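Local atomic coordinates of myosin-17 (Arabidopsis thaliana, PDB entry 7KFL), a protein that probably moves cargo along actin filaments in plant cells as a class XI myosin, gripping that cargo through the globular tail domain modelled here. Residues 33-38 and 130-135; 90-95 and 150-155; 184-189 and 259-264; 312-317 and 347-352. One frame throughout, in Å; residues are numbered along the deposited sequence.

Contact 1 of 4, residues 33-38 and 130-135; sequences ACVIYK and SFLNRQ
Helix 31-43, part of the helical bundle of the myosin globular tail, is met here by an irregular surface loop, and Lys-38 and Leu-132 carry most of the contact. Leu-132 points its CD2 methyl at the aliphatic part of the lysine, where CD2 lies 3.7 Å from Lys-38 CD and 3.8 Å from Lys-38 CB. The two side chains cross obliquely, so the methyl leans on the methylene chain from one side. Lys-38 has CG anti to its carbonyl carbon (chi1 -74°) and is extended beyond it, which exposes a length of hydrocarbon to the leucine while carrying the ammonium onward. That amine is not spent on the loop's side chains: Lys-38 NZ is hydrogen-bonded to the backbone oxygens of Leu-137 and Lys-139, and Gln-135 merely brings its CG to 4.2 Å from Lys-38 NZ. The lysine is thus held at its charged end and packed along its middle. The other methyl of the leucine, CD1, makes a looser approach to Val-35 CG1 at 4.3 Å, one turn back along the helix; Val-35 also rests on Leu-15 of helix 4-20. Phe-131 adds little, its CE2 4.4 Å from Lys-38 O and its ring stacked with His-42. One face of that ring receives its neighbour Leu-132, whose CG stands 3.7 Å above the Phe-131 plane, toward the rim. The outcome is a lysine that packs through its methylenes and is tied by its amine to backbone carbonyls, where a surface loop lies against a helix of the globular tail's bundle.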
loop_
_atom_site.group_PDB
_atom_site.type_symbol
_atom_site.label_atom_id
_atom_site.label_comp_id
_atom_site.label_asym_id
_atom_site.label_seq_id
_atom_site.Cartn_x
_atom_site.Cartn_y
_atom_site.Cartn_z
ATOM N N ALA A 33 4.542 9.069 20.711
ATOM C CA ALA A 33 4.795 10.269 19.880
ATOM C C ALA A 33 4.581 11.538 20.717
ATOM O O ALA A 33 5.402 12.463 20.602
ATOM C CB ALA A 33 3.904 10.255 18.663
ATOM N N CYS A 34 3.517 11.574 21.526
ATOM C CA CYS A 34 3.149 12.722 22.399
ATOM C C CYS A 34 4.155 12.848 23.550
ATOM O O CYS A 34 4.566 13.983 23.851
ATOM C CB CYS A 34 1.734 12.575 22.947
ATOM S SG CYS A 34 0.452 12.733 21.676
ATOM N N VAL A 35 4.536 11.724 24.164
ATOM C CA VAL A 35 5.543 11.660 25.266
ATOM C C VAL A 35 6.894 12.147 24.729
ATOM O O VAL A 35 7.522 12.988 25.402
ATOM C CB VAL A 35 5.640 10.241 25.858
ATOM C CG1 VAL A 35 6.875 10.058 26.730
ATOM C CG2 VAL A 35 4.384 9.878 26.634
ATOM N N ILE A 36 7.323 11.630 23.571
ATOM C CA ILE A 36 8.604 12.010 22.899
ATOM C C ILE A 36 8.604 13.526 22.678
ATOM O O ILE A 36 9.536 14.188 23.171
ATOM C CB ILE A 36 8.807 11.230 21.581
ATOM C CG1 ILE A 36 9.195 9.773 21.842
ATOM C CG2 ILE A 36 9.830 11.920 20.688
ATOM C CD1 ILE A 36 8.999 8.860 20.653
ATOM N N TYR A 37 7.588 14.044 21.979
ATOM C CA TYR A 37 7.467 15.467 21.562
ATOM C C TYR A 37 7.604 16.395 22.774
ATOM O O TYR A 37 8.353 17.386 22.683
ATOM C CB TYR A 37 6.133 15.719 20.857
ATOM C CG TYR A 37 5.935 17.145 20.409
ATOM C CD1 TYR A 37 6.766 17.711 19.457
ATOM C CD2 TYR A 37 4.926 17.934 20.939
ATOM C CE1 TYR A 37 6.601 19.021 19.040
ATOM C CE2 TYR A 37 4.745 19.246 20.531
ATOM C CZ TYR A 37 5.586 19.792 19.578
ATOM O OH TYR A 37 5.419 21.081 19.167
ATOM N N LYS A 38 6.904 16.081 23.869
ATOM C CA LYS A 38 6.800 16.944 25.078
ATOM C C LYS A 38 8.149 17.012 25.803
ATOM O O LYS A 38 8.544 18.130 26.188
ATOM C CB LYS A 38 5.686 16.437 25.996
ATOM C CG LYS A 38 4.286 16.723 25.482
ATOM C CD LYS A 38 3.204 16.467 26.494
ATOM C CE LYS A 38 1.863 17.000 26.041
ATOM N NZ LYS A 38 0.761 16.418 26.838
ATOM N N SER A 130 8.843 12.961 35.516
ATOM C CA SER A 130 7.562 13.046 36.269
ATOM C C SER A 130 6.990 14.470 36.186
ATOM O O SER A 130 6.196 14.844 37.072
ATOM C CB SER A 130 7.754 12.601 37.701
ATOM O OG SER A 130 8.087 11.221 37.762
ATOM N N PHE A 131 7.373 15.222 35.150
ATOM C CA PHE A 131 6.838 16.569 34.807
ATOM C C PHE A 131 5.592 16.419 33.923
ATOM O O PHE A 131 4.845 17.406 33.770
ATOM C CB PHE A 131 7.908 17.410 34.101
ATOM C CG PHE A 131 8.311 16.900 32.741
ATOM C CD1 PHE A 131 9.294 15.932 32.609
ATOM C CD2 PHE A 131 7.700 17.380 31.592
ATOM C CE1 PHE A 131 9.658 15.455 31.359
ATOM C CE2 PHE A 131 8.066 16.904 30.342
ATOM C CZ PHE A 131 9.044 15.942 30.229
ATOM N N LEU A 132 5.379 15.220 33.365
ATOM C CA LEU A 132 4.259 14.891 32.437
ATOM C C LEU A 132 2.975 14.579 33.223
ATOM O O LEU A 132 1.943 14.315 32.572
ATOM C CB LEU A 132 4.676 13.702 31.562
ATOM C CG LEU A 132 5.648 14.028 30.429
ATOM C CD1 LEU A 132 6.407 12.788 29.983
ATOM C CD2 LEU A 132 4.918 14.658 29.254
ATOM N N ASN A 133 3.023 14.631 34.559
ATOM C CA ASN A 133 1.884 14.301 35.459
ATOM C C ASN A 133 1.015 15.545 35.693
ATOM O O ASN A 133 0.021 15.423 36.436
ATOM C CB ASN A 133 2.363 13.730 36.799
ATOM C CG ASN A 133 3.459 12.696 36.656
ATOM O OD1 ASN A 133 3.709 12.191 35.564
ATOM N ND2 ASN A 133 4.124 12.376 37.755
ATOM N N ARG A 134 1.369 16.690 35.092
ATOM C CA ARG A 134 0.662 17.988 35.277
ATOM C C ARG A 134 -0.569 18.046 34.359
ATOM O O ARG A 134 -1.505 18.802 34.690
ATOM C CB ARG A 134 1.630 19.163 35.066
ATOM C CG ARG A 134 1.846 19.602 33.621
ATOM C CD ARG A 134 1.174 20.924 33.274
ATOM N NE ARG A 134 1.878 21.649 32.220
ATOM C CZ ARG A 134 1.480 22.802 31.679
ATOM N NH1 ARG A 134 0.362 23.386 32.080
ATOM N NH2 ARG A 134 2.207 23.368 30.731
ATOM N N GLN A 135 -0.577 17.280 33.261
ATOM C CA GLN A 135 -1.713 17.222 32.297
ATOM C C GLN A 135 -1.746 15.856 31.598
ATOM O O GLN A 135 -0.813 15.053 31.811
ATOM C CB GLN A 135 -1.613 18.370 31.288
ATOM C CG GLN A 135 -0.406 18.287 30.359
ATOM C CD GLN A 135 -0.235 19.521 29.503
ATOM O OE1 GLN A 135 0.863 20.057 29.371
ATOM N NE2 GLN A 135 -1.323 19.987 28.907
#

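Contact 2 of 4, residues 90-95 and 150-155; sequences RTLKAT and YPALLF
Leu-153 and Leu-92 supply the apolar side of this contact, and Leu-92 approaches the opposite backbone more closely than the opposite side chain. It sends CD1 against the first turn of helix 150-186, where it sits 3.6 Å from Ala-152 O and 4.2 Å from Ala-152 CB. Ala-152 in turn leans on Phe-54 of helix 53-65. Leu-153 straddles the chain beyond the strand with both methyls: CD2 comes to 4.2 Å from Ala-94 CA, and CD1 lies 3.8 Å from Thr-95 O. With CG anti to the carbonyl carbon (chi1 -64°), the leucine brings its branch point round to the strand side although its CB starts off obliquely.

The fold explains why such short elements meet. Strand 92-93 pairs in parallel with strand 146-147, through backbone bonds joining Thr-91 and Lys-93 to Val-146 and Lys-93 to Ala-148, and the second strand then leads directly into helix 150-186. The helix start is therefore delivered beside the very chain on which its strand is paired.

Polar groups take part mainly through contacts with carbon. Thr-95 holds OG1 between its backbone N and carbonyl carbon (chi1 64°), where the hydroxyl is hydrogen-bonded to Ala-148 O; the same hydroxyl oxygen lies 3.8 Å from Leu-153 CD1, the two side chains crossing at a slant.

One aromatic contact remains. Tyr-150 turns the edge of its ring to the backbone, so that Thr-95 O lies near the ring plane, 3.8 Å from Tyr-150 CE1, which probably sets the oxygen against the slightly positive C-H edge of the ring.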
loop_
_atom_site.group_PDB
_atom_site.type_symbol
_atom_site.label_atom_id
_atom_site.label_comp_id
_atom_site.label_asym_id
_atom_site.label_seq_id
_atom_site.Cartn_x
_atom_site.Cartn_y
_atom_site.Cartn_z
ATOM N N ARG A 90 4.793 20.962 11.903
ATOM C CA ARG A 90 4.069 22.202 12.295
ATOM C C ARG A 90 4.866 22.991 13.344
ATOM O O ARG A 90 4.395 24.080 13.725
ATOM C CB ARG A 90 2.681 21.855 12.842
ATOM C CG ARG A 90 1.722 21.277 11.811
ATOM C CD ARG A 90 0.362 20.975 12.415
ATOM N NE ARG A 90 -0.545 20.312 11.482
ATOM C CZ ARG A 90 -1.762 19.860 11.789
ATOM N NH1 ARG A 90 -2.241 19.991 13.016
ATOM N NH2 ARG A 90 -2.498 19.268 10.864
ATOM N N THR A 91 6.023 22.481 13.786
ATOM C CA THR A 91 6.839 23.055 14.893
ATOM C C THR A 91 8.170 23.597 14.352
ATOM O O THR A 91 8.369 24.825 14.410
ATOM C CB THR A 91 7.059 22.013 15.998
ATOM O OG1 THR A 91 5.780 21.685 16.541
ATOM C CG2 THR A 91 7.969 22.493 17.108
ATOM N N LEU A 92 9.044 22.712 13.856
ATOM C CA LEU A 92 10.447 23.034 13.469
ATOM C C LEU A 92 10.455 24.047 12.317
ATOM O O LEU A 92 9.949 23.706 11.234
ATOM C CB LEU A 92 11.181 21.750 13.058
ATOM C CG LEU A 92 11.169 20.593 14.061
ATOM C CD1 LEU A 92 12.268 19.595 13.734
ATOM C CD2 LEU A 92 11.311 21.079 15.496
ATOM N N LYS A 93 11.003 25.244 12.556
ATOM C CA LYS A 93 11.375 26.237 11.510
ATOM C C LYS A 93 12.798 25.920 11.034
ATOM O O LYS A 93 13.673 25.713 11.898
ATOM C CB LYS A 93 11.309 27.670 12.049
ATOM C CG LYS A 93 9.930 28.321 12.072
ATOM C CD LYS A 93 9.945 29.700 12.717
ATOM C CE LYS A 93 8.581 30.356 12.823
ATOM N NZ LYS A 93 8.381 31.405 11.793
ATOM N N ALA A 94 13.017 25.886 9.715
ATOM C CA ALA A 94 14.307 25.534 9.074
ATOM C C ALA A 94 15.330 26.650 9.315
ATOM O O ALA A 94 14.937 27.834 9.285
ATOM C CB ALA A 94 14.104 25.282 7.600
ATOM N N THR A 95 16.594 26.272 9.542
ATOM C CA THR A 95 17.742 27.190 9.781
ATOM C C THR A 95 18.939 26.738 8.937
ATOM O O THR A 95 18.969 25.558 8.531
ATOM C CB THR A 95 18.106 27.256 11.272
ATOM O OG1 THR A 95 18.547 25.966 11.699
ATOM C CG2 THR A 95 16.953 27.709 12.141
ATOM N N TYR A 150 20.546 21.882 13.958
ATOM C CA TYR A 150 20.907 20.870 12.929
ATOM C C TYR A 150 20.574 19.457 13.406
ATOM O O TYR A 150 20.097 18.653 12.611
ATOM C CB TYR A 150 22.370 21.031 12.497
ATOM C CG TYR A 150 22.664 22.325 11.778
ATOM C CD1 TYR A 150 21.742 22.885 10.904
ATOM C CD2 TYR A 150 23.866 22.991 11.960
ATOM C CE1 TYR A 150 22.001 24.070 10.238
ATOM C CE2 TYR A 150 24.141 24.180 11.302
ATOM C CZ TYR A 150 23.204 24.720 10.440
ATOM O OH TYR A 150 23.457 25.887 9.783
ATOM N N PRO A 151 20.792 19.088 14.690
ATOM C CA PRO A 151 20.397 17.762 15.168
ATOM C C PRO A 151 18.905 17.460 14.948
ATOM O O PRO A 151 18.581 16.335 14.603
ATOM C CB PRO A 151 20.713 17.805 16.670
ATOM C CG PRO A 151 21.801 18.849 16.785
ATOM C CD PRO A 151 21.456 19.885 15.734
ATOM N N ALA A 152 18.048 18.469 15.137
ATOM C CA ALA A 152 16.571 18.368 15.071
ATOM C C ALA A 152 16.097 18.241 13.618
ATOM O O ALA A 152 15.140 17.480 13.381
ATOM C CB ALA A 152 15.948 19.564 15.746
ATOM N N LEU A 153 16.722 18.969 12.687
ATOM C CA LEU A 153 16.362 18.952 11.241
ATOM C C LEU A 153 16.755 17.600 10.634
ATOM O O LEU A 153 15.999 17.105 9.770
ATOM C CB LEU A 153 17.064 20.105 10.516
ATOM C CG LEU A 153 16.663 21.511 10.959
ATOM C CD1 LEU A 153 17.544 22.555 10.292
ATOM C CD2 LEU A 153 15.194 21.788 10.668
ATOM N N LEU A 154 17.888 17.035 11.067
ATOM C CA LEU A 154 18.362 15.687 10.650
ATOM C C LEU A 154 17.374 14.630 11.152
ATOM O O LEU A 154 17.133 13.652 10.417
ATOM C CB LEU A 154 19.762 15.428 11.215
ATOM C CG LEU A 154 20.384 14.082 10.836
ATOM C CD1 LEU A 154 20.652 14.009 9.342
ATOM C CD2 LEU A 154 21.663 13.827 11.617
ATOM N N PHE A 155 16.839 14.822 12.363
ATOM C CA PHE A 155 15.904 13.881 13.036
ATOM C C PHE A 155 14.594 13.792 12.246
ATOM O O PHE A 155 14.111 12.663 12.027
ATOM C CB PHE A 155 15.636 14.307 14.480
ATOM C CG PHE A 155 14.600 13.467 15.181
ATOM C CD1 PHE A 155 14.835 12.125 15.444
ATOM C CD2 PHE A 155 13.385 14.013 15.570
ATOM C CE1 PHE A 155 13.878 11.351 16.084
ATOM C CE2 PHE A 155 12.432 13.237 16.211
ATOM C CZ PHE A 155 12.679 11.908 16.467
#

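Contact 3 of 4, residues 184-189 and 259-264; sequences LCIQAP and LLRREC
Ile-186 and Arg-261 meet where two helices of the globular tail run out: helix 150-186 gives way to the short helix 188-191, and helix 236-260 of the DIL region breaks at Arg-261, the first residue to leave helical geometry.

A methyl over a guanidinium is the first kind of contact. Ile-186 lays CG2 over one face of the Arg-261 guanidinium, 3.4 Å above the plane and displaced toward the rim, and the same methyl is 3.6 Å from Arg-261 NE and 3.7 Å from Arg-261 CZ. The side chains cross at about a right angle; the arginine, extended from CG to NE, reaches past the isoleucine so that its flat end can receive the methyl. An alanine in place of Arg-261 would probably leave Ile-186 CG2 without its cover on that side and open a gap between the two helix ends.

Carbon against carbonyl is the second kind of contact. Pro-189 wedges its ring against Glu-263, with Pro-189 CB 3.5 Å from Glu-263 O and 3.6 Å from Glu-263 CG. The glutamate keeps CG between its backbone N and carbonyl carbon (chi1 65°), which sets that CG beside the proline. Pro-189 also touches Asn-269 of helix 267-287, so the ring bridges toward the next helix.

Sulfur makes up the third group. Cys-264, fixed in part by the backbone bond from its N to Arg-261 O, lodges SG between Ile-186 and Pro-189: it stands 4.1 Å from Pro-189 CG, 4.0 Å from Ile-186 CG2, and nearest of all to Ile-186 O, at 3.5 Å.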
loop_
_atom_site.group_PDB
_atom_site.type_symbol
_atom_site.label_atom_id
_atom_site.label_comp_id
_atom_site.label_asym_id
_atom_site.label_seq_id
_atom_site.Cartn_x
_atom_site.Cartn_y
_atom_site.Cartn_z
ATOM N N LEU A 184 -2.055 -19.586 -6.305
ATOM C CA LEU A 184 -3.031 -20.710 -6.379
ATOM C C LEU A 184 -4.228 -20.309 -7.254
ATOM O O LEU A 184 -4.759 -21.197 -7.947
ATOM C CB LEU A 184 -3.473 -21.106 -4.963
ATOM C CG LEU A 184 -2.389 -21.717 -4.072
ATOM C CD1 LEU A 184 -2.884 -21.861 -2.643
ATOM C CD2 LEU A 184 -1.923 -23.064 -4.601
ATOM N N CYS A 185 -4.639 -19.036 -7.227
ATOM C CA CYS A 185 -5.703 -18.474 -8.109
ATOM C C CYS A 185 -5.309 -18.649 -9.582
ATOM O O CYS A 185 -6.180 -19.028 -10.380
ATOM C CB CYS A 185 -5.965 -16.997 -7.830
ATOM S SG CYS A 185 -6.937 -16.687 -6.333
ATOM N N ILE A 186 -4.043 -18.384 -9.918
ATOM C CA ILE A 186 -3.505 -18.402 -11.314
ATOM C C ILE A 186 -3.275 -19.856 -11.758
ATOM O O ILE A 186 -3.269 -20.098 -12.982
ATOM C CB ILE A 186 -2.231 -17.532 -11.408
ATOM C CG1 ILE A 186 -2.545 -16.061 -11.120
ATOM C CG2 ILE A 186 -1.540 -17.694 -12.755
ATOM C CD1 ILE A 186 -1.330 -15.209 -10.823
ATOM N N GLN A 187 -3.114 -20.788 -10.810
ATOM C CA GLN A 187 -2.902 -22.240 -11.078
ATOM C C GLN A 187 -4.246 -22.970 -11.212
ATOM O O GLN A 187 -4.216 -24.187 -11.479
ATOM C CB GLN A 187 -2.076 -22.883 -9.962
ATOM C CG GLN A 187 -0.584 -22.602 -10.058
ATOM C CD GLN A 187 0.157 -23.112 -8.844
ATOM O OE1 GLN A 187 -0.012 -24.258 -8.429
ATOM N NE2 GLN A 187 0.989 -22.264 -8.259
ATOM N N ALA A 188 -5.371 -22.264 -11.040
ATOM C CA ALA A 188 -6.745 -22.825 -11.050
ATOM C C ALA A 188 -7.014 -23.581 -12.351
ATOM O O ALA A 188 -7.589 -24.667 -12.309
ATOM C CB ALA A 188 -7.760 -21.730 -10.818
ATOM N N PRO A 189 -6.632 -23.051 -13.539
ATOM C CA PRO A 189 -6.765 -23.798 -14.792
ATOM C C PRO A 189 -6.010 -25.135 -14.759
ATOM O O PRO A 189 -6.576 -26.130 -15.166
ATOM C CB PRO A 189 -6.158 -22.850 -15.838
ATOM C CG PRO A 189 -6.362 -21.484 -15.232
ATOM C CD PRO A 189 -6.081 -21.706 -13.762
ATOM N N LEU A 259 -1.958 -12.592 -20.146
ATOM C CA LEU A 259 -1.063 -12.278 -21.293
ATOM C C LEU A 259 -0.053 -13.410 -21.519
ATOM O O LEU A 259 0.302 -13.635 -22.691
ATOM C CB LEU A 259 -0.327 -10.961 -21.029
ATOM C CG LEU A 259 -1.194 -9.717 -20.838
ATOM C CD1 LEU A 259 -0.313 -8.498 -20.617
ATOM C CD2 LEU A 259 -2.121 -9.490 -22.022
ATOM N N LEU A 260 0.404 -14.077 -20.452
ATOM C CA LEU A 260 1.590 -14.979 -20.485
ATOM C C LEU A 260 1.194 -16.456 -20.344
ATOM O O LEU A 260 1.984 -17.306 -20.805
ATOM C CB LEU A 260 2.558 -14.564 -19.372
ATOM C CG LEU A 260 3.147 -13.158 -19.494
ATOM C CD1 LEU A 260 4.216 -12.934 -18.437
ATOM C CD2 LEU A 260 3.718 -12.913 -20.884
ATOM N N ARG A 261 0.049 -16.762 -19.722
ATOM C CA ARG A 261 -0.438 -18.157 -19.534
ATOM C C ARG A 261 -1.618 -18.413 -20.477
ATOM O O ARG A 261 -2.665 -17.756 -20.307
ATOM C CB ARG A 261 -0.845 -18.407 -18.081
ATOM C CG ARG A 261 0.243 -18.087 -17.068
ATOM C CD ARG A 261 0.055 -18.888 -15.797
ATOM N NE ARG A 261 1.158 -18.710 -14.868
ATOM C CZ ARG A 261 1.438 -19.519 -13.850
ATOM N NH1 ARG A 261 0.693 -20.588 -13.611
ATOM N NH2 ARG A 261 2.471 -19.254 -13.070
ATOM N N ARG A 262 -1.439 -19.332 -21.430
ATOM C CA ARG A 262 -2.468 -19.739 -22.422
ATOM C C ARG A 262 -3.718 -20.207 -21.667
ATOM O O ARG A 262 -4.814 -19.700 -21.974
ATOM C CB ARG A 262 -1.903 -20.822 -23.347
ATOM C CG ARG A 262 -2.799 -21.188 -24.522
ATOM C CD ARG A 262 -3.649 -22.416 -24.251
ATOM N NE ARG A 262 -4.383 -22.860 -25.430
ATOM C CZ ARG A 262 -5.169 -23.933 -25.477
ATOM N NH1 ARG A 262 -5.333 -24.690 -24.404
ATOM N NH2 ARG A 262 -5.791 -24.245 -26.602
ATOM N N GLU A 263 -3.533 -21.097 -20.682
ATOM C CA GLU A 263 -4.616 -21.759 -19.902
ATOM C C GLU A 263 -5.466 -20.733 -19.136
ATOM O O GLU A 263 -6.638 -21.057 -18.858
ATOM C CB GLU A 263 -4.045 -22.806 -18.940
ATOM C CG GLU A 263 -3.167 -22.242 -17.832
ATOM C CD GLU A 263 -1.688 -22.140 -18.161
ATOM O OE1 GLU A 263 -1.351 -22.085 -19.363
ATOM O OE2 GLU A 263 -0.874 -22.114 -17.213
ATOM N N CYS A 264 -4.909 -19.567 -18.782
ATOM C CA CYS A 264 -5.627 -18.479 -18.058
ATOM C C CYS A 264 -6.440 -17.626 -19.041
ATOM O O CYS A 264 -7.331 -16.892 -18.582
ATOM C CB CYS A 264 -4.667 -17.576 -17.295
ATOM S SG CYS A 264 -3.730 -18.444 -16.011
#

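Contact 4 of 4, residues 312-317 and 347-352; sequences HQKPKK and YGTHSV
Lys-314 NZ is gripped by three hydrogen bonds, to the hydroxyl of Tyr-342 and to the backbone oxygens of Leu-309 and Ile-311, and it lies 4.4 Å from Thr-349 OG1. That threonine hydroxyl is hydrogen-bonded to the same Tyr-342 OH and to Asp-344 OD2, so the aspartate probably helps offset the charge of this buried amine. A bend at the last torsion (chi4 70°) turns NZ into the cluster.

The methylenes of the lysine, meanwhile, run over the backbone of the opposite loop, CB coming to 3.4 Å from Ser-351 O and CD to 3.6 Å from His-350 O. Lys-314 also opens a type I beta turn, closed by the backbone bond from Lys-317 N to Lys-314 O. The turn lies in the loop between helix 300-309 and helix 319-326 within the DIL region, and 347-352, the approach to helix 354-369, lies along its flank.

Pro-315, the second residue of the turn, lays its ring against Ser-351 O, with Pro-315 CD 3.3 Å away; its nitrogen carries no hydrogen to offer. Its CG meets His-350 CB at 4.2 Å, ring and side chain crossing roughly at right angles. On the far side of the turn Lys-316 NZ bonds to Gln-313 OE1 at 3.1 Å, approaching from above the amide plane, 48° out of it.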
loop_
_atom_site.group_PDB
_atom_site.type_symbol
_atom_site.label_atom_id
_atom_site.label_comp_id
_atom_site.label_asym_id
_atom_site.label_seq_id
_atom_site.Cartn_x
_atom_site.Cartn_y
_atom_site.Cartn_z
ATOM N N HIS A 312 -20.291 -12.611 -24.638
ATOM C CA HIS A 312 -20.926 -13.541 -25.611
ATOM C C HIS A 312 -20.763 -12.984 -27.030
ATOM O O HIS A 312 -20.751 -11.744 -27.184
ATOM C CB HIS A 312 -22.403 -13.774 -25.262
ATOM C CG HIS A 312 -22.618 -14.430 -23.940
ATOM N ND1 HIS A 312 -22.101 -15.676 -23.642
ATOM C CD2 HIS A 312 -23.298 -14.029 -22.845
ATOM C CE1 HIS A 312 -22.447 -16.012 -22.416
ATOM N NE2 HIS A 312 -23.182 -15.017 -21.904
ATOM N N GLN A 313 -20.642 -13.876 -28.019
ATOM C CA GLN A 313 -20.584 -13.540 -29.467
ATOM C C GLN A 313 -19.463 -12.522 -29.708
ATOM O O GLN A 313 -19.776 -11.369 -30.057
ATOM C CB GLN A 313 -21.942 -13.011 -29.934
ATOM C CG GLN A 313 -23.092 -13.977 -29.679
ATOM C CD GLN A 313 -24.401 -13.482 -30.241
ATOM O OE1 GLN A 313 -25.047 -14.158 -31.040
ATOM N NE2 GLN A 313 -24.806 -12.291 -29.830
ATOM N N LYS A 314 -18.209 -12.944 -29.513
ATOM C CA LYS A 314 -16.989 -12.137 -29.792
ATOM C C LYS A 314 -16.846 -11.898 -31.296
ATOM O O LYS A 314 -16.450 -10.806 -31.701
ATOM C CB LYS A 314 -15.742 -12.823 -29.225
ATOM C CG LYS A 314 -15.660 -12.863 -27.705
ATOM C CD LYS A 314 -14.472 -13.645 -27.188
ATOM C CE LYS A 314 -14.478 -13.807 -25.684
ATOM N NZ LYS A 314 -15.551 -14.721 -25.226
ATOM N N PRO A 315 -17.136 -12.895 -32.171
ATOM C CA PRO A 315 -17.051 -12.697 -33.622
ATOM C C PRO A 315 -17.896 -11.538 -34.179
ATOM O O PRO A 315 -17.499 -10.970 -35.177
ATOM C CB PRO A 315 -17.571 -14.024 -34.196
ATOM C CG PRO A 315 -17.272 -15.036 -33.114
ATOM C CD PRO A 315 -17.503 -14.278 -31.824
ATOM N N LYS A 316 -19.026 -11.221 -33.535
ATOM C CA LYS A 316 -19.992 -10.182 -33.989
ATOM C C LYS A 316 -19.519 -8.780 -33.578
ATOM O O LYS A 316 -20.054 -7.801 -34.135
ATOM C CB LYS A 316 -21.386 -10.457 -33.414
ATOM C CG LYS A 316 -22.069 -11.712 -33.941
ATOM C CD LYS A 316 -23.530 -11.807 -33.558
ATOM C CE LYS A 316 -24.251 -12.938 -34.263
ATOM N NZ LYS A 316 -25.670 -13.027 -33.843
ATOM N N LYS A 317 -18.562 -8.681 -32.647
ATOM C CA LYS A 317 -18.089 -7.393 -32.067
ATOM C C LYS A 317 -17.159 -6.695 -33.069
ATOM O O LYS A 317 -16.366 -7.397 -33.730
ATOM C CB LYS A 317 -17.351 -7.617 -30.741
ATOM C CG LYS A 317 -18.076 -8.477 -29.712
ATOM C CD LYS A 317 -19.084 -7.722 -28.873
ATOM C CE LYS A 317 -20.177 -8.615 -28.322
ATOM N NZ LYS A 317 -21.212 -7.834 -27.606
ATOM N N TYR A 347 -17.598 -23.998 -23.525
ATOM C CA TYR A 347 -18.737 -23.505 -24.346
ATOM C C TYR A 347 -18.407 -23.585 -25.844
ATOM O O TYR A 347 -19.350 -23.513 -26.655
ATOM C CB TYR A 347 -19.096 -22.067 -23.963
ATOM C CG TYR A 347 -19.623 -21.898 -22.561
ATOM C CD1 TYR A 347 -18.778 -21.978 -21.465
ATOM C CD2 TYR A 347 -20.965 -21.644 -22.325
ATOM C CE1 TYR A 347 -19.252 -21.819 -20.172
ATOM C CE2 TYR A 347 -21.455 -21.481 -21.039
ATOM C CZ TYR A 347 -20.596 -21.571 -19.958
ATOM O OH TYR A 347 -21.066 -21.412 -18.686
ATOM N N GLY A 348 -17.123 -23.708 -26.202
ATOM C CA GLY A 348 -16.653 -23.793 -27.599
ATOM C C GLY A 348 -16.883 -22.503 -28.376
ATOM O O GLY A 348 -16.989 -22.581 -29.617
ATOM N N THR A 349 -16.957 -21.360 -27.685
ATOM C CA THR A 349 -17.123 -20.012 -28.298
ATOM C C THR A 349 -15.787 -19.583 -28.911
ATOM O O THR A 349 -14.734 -19.994 -28.382
ATOM C CB THR A 349 -17.634 -18.981 -27.281
ATOM O OG1 THR A 349 -16.684 -18.871 -26.221
ATOM C CG2 THR A 349 -18.992 -19.332 -26.716
ATOM N N HIS A 350 -15.834 -18.795 -29.990
ATOM C CA HIS A 350 -14.641 -18.321 -30.743
ATOM C C HIS A 350 -14.231 -16.932 -30.243
ATOM O O HIS A 350 -14.989 -16.331 -29.452
ATOM C CB HIS A 350 -14.907 -18.339 -32.256
ATOM C CG HIS A 350 -15.277 -19.685 -32.786
ATOM N ND1 HIS A 350 -16.123 -19.846 -33.866
ATOM C CD2 HIS A 350 -14.939 -20.928 -32.379
ATOM C CE1 HIS A 350 -16.282 -21.131 -34.107
ATOM N NE2 HIS A 350 -15.568 -21.817 -33.206
ATOM N N SER A 351 -13.071 -16.452 -30.701
ATOM C CA SER A 351 -12.494 -15.124 -30.367
ATOM C C SER A 351 -13.146 -14.043 -31.239
ATOM O O SER A 351 -14.188 -14.330 -31.859
ATOM C CB SER A 351 -10.996 -15.140 -30.530
ATOM O OG SER A 351 -10.421 -13.955 -30.003
ATOM N N VAL A 352 -12.556 -12.845 -31.267
ATOM C CA VAL A 352 -12.963 -11.718 -32.161
ATOM C C VAL A 352 -12.660 -12.119 -33.612
ATOM O O VAL A 352 -11.818 -13.023 -33.811
ATOM C CB VAL A 352 -12.269 -10.396 -31.772
ATOM C CG1 VAL A 352 -12.668 -9.943 -30.375
ATOM C CG2 VAL A 352 -10.753 -10.472 -31.895
#

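None of the four contacts is a core contact: contacts 1, 2 and 3 lie at the surface, and contact 4 is partly buried. Contacts 1 and 2 interlace along the chain and touch through a probable hydrogen bond between Tyr-37 OH and Thr-91 OG1, 2.7 Å apart. Helix 150-186 then links contact 2, at its start, with contact 3, at its end, their centres about 52 Å apart on opposite sides of the chain's centre. Contacts 3 and 4 share one end of the tail, with centres about 20 Å apart. Lysine amines held by oxygens mark contacts 1 and 4, whereas contact 2 relies on leucines and contact 3 sets a methyl against a guanidinium.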